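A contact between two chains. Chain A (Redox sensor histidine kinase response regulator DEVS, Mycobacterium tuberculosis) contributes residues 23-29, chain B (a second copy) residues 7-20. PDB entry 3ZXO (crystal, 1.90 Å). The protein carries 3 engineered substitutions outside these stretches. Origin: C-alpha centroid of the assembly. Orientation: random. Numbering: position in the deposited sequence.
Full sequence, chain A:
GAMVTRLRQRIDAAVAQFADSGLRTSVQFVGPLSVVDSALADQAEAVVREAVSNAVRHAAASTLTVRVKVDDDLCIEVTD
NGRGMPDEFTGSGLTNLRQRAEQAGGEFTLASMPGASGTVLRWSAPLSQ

Chain A, residues 23-29: LRTSVQF
Chain B 7-20: LRQRIDAAVAQFAD

A strand of chain A lies along a helix of chain B, running nearly antiparallel to it. The helix spans L7(B) to F18(B), with phi/psi near -65/-43 over most of its length and regular i to i+4 bonds, such as A16(B) N to D12(B) O at 3.0 Å; A19(B), at -75/131, is the first residue to leave helical geometry, although its N still bonds to V15(B) O at 3.0 Å. The strand reaches F29(A) with extended angles, from -86/149 at R24(A) to -117/130 at Q28(A). The two axes approach to 10.2 Å, with 160° between their N-to-C directions.

The register follows from two repeats. Every second strand residue meets every fourth helix residue: R24(A) CA lies 7.7 Å from A16(B) CA, S26(A) CA 7.2 Å from D12(B) CA, and Q28(A) CA 8.5 Å from R8(B) CA. R24(A), S26(A) and Q28(A) therefore point their CA-to-CB bonds toward the helix, while T25(A) and V27(A) point away.

The center is polar and buried on the strand side. S26(A), chi1 t, donates from OG to D12(B) OD2 at 2.8 Å, the one direct hydrogen bond between the stretches. D12(B) leaves the helix sideways, but its m rotamer (chi1 -87°, chi2 -28°) brings the carboxylate in. The same oxygen accepts from one helical turn back: R8(B) NH1 to D12(B) OD2 is a very short 2.4 Å, a salt bridge within the helix. A single carboxylate oxygen thus serves both a neutral hydroxyl across the interface and a charged partner on its own chain.

R8(B) takes chi1 t, chi2 m, chi3 m and chi4 164°, folding back to reach D12(B). Its CG packs 3.9 Å from Q28(A) NE2, with Q28(A) extended (chi1 t, chi2 t, chi3 42°). Water 2 accepts from R8(B) NE at 2.7 Å and gives a weak bond to Q28(A) OE1 at 3.5 Å.

At the other end R24(A), m-t-t with chi4 -80°, covers the last turn of the helix. The small A16(B) side chain lies beneath it, CB to R24(A) NE 3.8 Å. A16(B) O sits over one face of the guanidinium, 3.4 Å from R24(A) NH2, at an angle too poor for a hydrogen bond. R24(A) NH1 comes within 4.4 Å of A19(B) CB and finds a better partner in water 1, which accepts from NH1 at 2.6 Å and donates to D20(B) O at 2.9 Å, linking the arginine to the backbone beyond the helix.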

# COMPACT_ATOMS: atom_id res chain seq x y z
N LEU A 23 5.20 -4.00 10.70
CA LEU A 23 5.46 -2.84 9.83
C LEU A 23 4.20 -2.33 9.17
O LEU A 23 3.32 -3.13 8.89
CB LEU A 23 6.48 -3.21 8.73
CG LEU A 23 7.75 -3.86 9.27
CD1 LEU A 23 8.69 -4.33 8.14
CD2 LEU A 23 8.51 -2.92 10.30
N ARG A 24 4.11 -1.03 8.91
CA ARG A 24 3.03 -0.53 8.05
C ARG A 24 3.53 -0.67 6.64
O ARG A 24 4.74 -0.53 6.41
CB ARG A 24 2.80 0.95 8.30
CG ARG A 24 2.26 1.23 9.68
CD ARG A 24 1.62 2.62 9.76
NE ARG A 24 1.35 2.91 11.19
CZ ARG A 24 0.30 2.44 11.87
NH1 ARG A 24 -0.61 1.67 11.29
NH2 ARG A 24 0.15 2.76 13.15
N THR A 25 2.65 -0.90 5.67
CA THR A 25 3.15 -0.86 4.27
C THR A 25 2.28 0.04 3.45
O THR A 25 1.09 0.22 3.74
CB THR A 25 3.15 -2.26 3.60
OG1 THR A 25 1.81 -2.76 3.50
CG2 THR A 25 4.06 -3.27 4.40
N SER A 26 2.88 0.55 2.38
CA SER A 26 2.19 1.40 1.42
C SER A 26 2.75 1.04 0.04
O SER A 26 3.97 1.07 -0.14
CB SER A 26 2.45 2.88 1.73
OG SER A 26 1.89 3.71 0.70
N VAL A 27 1.88 0.70 -0.91
CA VAL A 27 2.32 0.32 -2.24
C VAL A 27 1.58 1.18 -3.27
O VAL A 27 0.33 1.25 -3.24
CB VAL A 27 2.06 -1.15 -2.49
CG1 VAL A 27 2.60 -1.58 -3.86
CG2 VAL A 27 2.72 -1.98 -1.35
N GLN A 28 2.35 1.85 -4.12
CA GLN A 28 1.81 2.63 -5.22
C GLN A 28 2.25 2.07 -6.57
O GLN A 28 3.44 1.83 -6.80
CB GLN A 28 2.26 4.07 -5.09
CG GLN A 28 1.75 4.91 -6.25
CD GLN A 28 2.03 6.34 -6.06
OE1 GLN A 28 3.11 6.72 -5.62
NE2 GLN A 28 1.06 7.18 -6.41
N PHE A 29 1.27 1.88 -7.45
CA PHE A 29 1.52 1.48 -8.81
C PHE A 29 1.37 2.70 -9.74
O PHE A 29 0.44 3.49 -9.58
CB PHE A 29 0.54 0.39 -9.20
CG PHE A 29 0.65 -0.83 -8.34
CD1 PHE A 29 1.65 -1.74 -8.58
CD2 PHE A 29 -0.21 -1.04 -7.27
CE1 PHE A 29 1.78 -2.90 -7.80
CE2 PHE A 29 -0.09 -2.18 -6.46
CZ PHE A 29 0.89 -3.11 -6.75
N LEU B 7 -2.23 13.94 -2.14
CA LEU B 7 -3.23 12.91 -1.81
C LEU B 7 -2.57 11.64 -1.25
O LEU B 7 -2.93 11.21 -0.18
CB LEU B 7 -4.15 12.60 -3.00
CG LEU B 7 -5.26 11.56 -2.80
CD1 LEU B 7 -6.30 11.98 -1.74
CD2 LEU B 7 -5.93 11.19 -4.12
N ARG B 8 -1.60 11.07 -1.98
CA ARG B 8 -0.96 9.82 -1.58
C ARG B 8 -0.47 9.93 -0.14
O ARG B 8 -0.80 9.10 0.72
CB ARG B 8 0.20 9.48 -2.54
CG ARG B 8 0.62 8.00 -2.59
CD ARG B 8 1.52 7.59 -1.40
NE ARG B 8 2.80 8.30 -1.38
CZ ARG B 8 3.62 8.37 -0.33
NH1 ARG B 8 3.29 7.78 0.81
NH2 ARG B 8 4.76 9.03 -0.42
N GLN B 9 0.26 11.01 0.14
CA GLN B 9 0.88 11.20 1.44
C GLN B 9 -0.15 11.40 2.53
O GLN B 9 0.01 10.85 3.63
CB GLN B 9 1.89 12.36 1.40
CG GLN B 9 3.04 12.14 0.39
CD GLN B 9 2.80 12.79 -0.99
OE1 GLN B 9 1.70 12.74 -1.56
NE2 GLN B 9 3.87 13.40 -1.54
N ARG B 10 -1.19 12.17 2.24
CA ARG B 10 -2.26 12.42 3.22
C ARG B 10 -3.08 11.14 3.57
O ARG B 10 -3.52 10.97 4.72
CB ARG B 10 -3.20 13.52 2.70
CG ARG B 10 -2.56 14.93 2.68
CD ARG B 10 -3.36 15.88 1.74
NE ARG B 10 -4.70 16.22 2.25
CZ ARG B 10 -5.65 16.80 1.52
NH1 ARG B 10 -5.42 17.08 0.24
NH2 ARG B 10 -6.84 17.07 2.03
N ILE B 11 -3.31 10.28 2.58
CA ILE B 11 -3.98 8.97 2.83
C ILE B 11 -3.09 8.09 3.72
O ILE B 11 -3.56 7.50 4.67
CB ILE B 11 -4.40 8.26 1.51
CG1 ILE B 11 -5.42 9.08 0.72
CG2 ILE B 11 -4.93 6.83 1.76
CD1 ILE B 11 -6.61 9.58 1.56
N ASP B 12 -1.80 7.99 3.40
CA ASP B 12 -0.86 7.24 4.25
C ASP B 12 -0.84 7.74 5.67
O ASP B 12 -0.83 6.93 6.60
CB ASP B 12 0.57 7.26 3.67
CG ASP B 12 0.80 6.14 2.68
OD1 ASP B 12 0.14 5.09 2.80
OD2 ASP B 12 1.66 6.30 1.78
N ALA B 13 -0.87 9.07 5.84
CA ALA B 13 -0.85 9.70 7.15
C ALA B 13 -2.16 9.48 7.89
O ALA B 13 -2.14 9.17 9.09
CB ALA B 13 -0.55 11.19 7.03
N ALA B 14 -3.28 9.57 7.19
CA ALA B 14 -4.58 9.26 7.81
C ALA B 14 -4.59 7.85 8.42
O ALA B 14 -4.97 7.67 9.59
CB ALA B 14 -5.72 9.41 6.78
N VAL B 15 -4.15 6.86 7.64
CA VAL B 15 -4.09 5.47 8.12
C VAL B 15 -3.16 5.34 9.33
O VAL B 15 -3.56 4.77 10.37
CB VAL B 15 -3.66 4.54 6.94
CG1 VAL B 15 -3.48 3.08 7.42
CG2 VAL B 15 -4.70 4.62 5.81
N ALA B 16 -1.95 5.89 9.22
CA ALA B 16 -0.92 5.73 10.26
C ALA B 16 -1.38 6.40 11.55
O ALA B 16 -1.15 5.91 12.66
CB ALA B 16 0.44 6.32 9.77
N GLN B 17 -2.03 7.53 11.39
CA GLN B 17 -2.42 8.32 12.54
C GLN B 17 -3.72 7.91 13.22
O GLN B 17 -3.86 8.12 14.44
CB GLN B 17 -2.48 9.79 12.14
CG GLN B 17 -1.08 10.32 11.81
CD GLN B 17 -1.06 11.82 11.76
OE1 GLN B 17 -2.03 12.44 11.31
NE2 GLN B 17 0.04 12.43 12.23
N PHE B 18 -4.67 7.38 12.45
CA PHE B 18 -6.01 7.09 13.00
C PHE B 18 -6.28 5.62 13.23
O PHE B 18 -7.23 5.29 13.91
CB PHE B 18 -7.12 7.77 12.20
CG PHE B 18 -7.10 9.27 12.37
CD1 PHE B 18 -6.22 10.05 11.62
CD2 PHE B 18 -7.87 9.87 13.39
CE1 PHE B 18 -6.16 11.44 11.81
CE2 PHE B 18 -7.82 11.26 13.59
CZ PHE B 18 -6.96 12.04 12.81
N ALA B 19 -5.42 4.73 12.71
CA ALA B 19 -5.62 3.28 13.00
C ALA B 19 -5.19 2.95 14.41
O ALA B 19 -4.11 3.35 14.82
CB ALA B 19 -4.88 2.41 12.00
N ASP B 20 -6.04 2.25 15.15
CA ASP B 20 -5.65 1.68 16.42
C ASP B 20 -4.31 1.00 16.27
O ASP B 20 -4.07 0.25 15.32
CB ASP B 20 -6.64 0.62 16.86
CG ASP B 20 -6.35 0.13 18.27
OD1 ASP B 20 -5.40 -0.68 18.47
OD2 ASP B 20 -7.07 0.58 19.18
O HOH W 1 -1.94 0.68 13.33
O HOH W 2 3.68 9.52 -3.66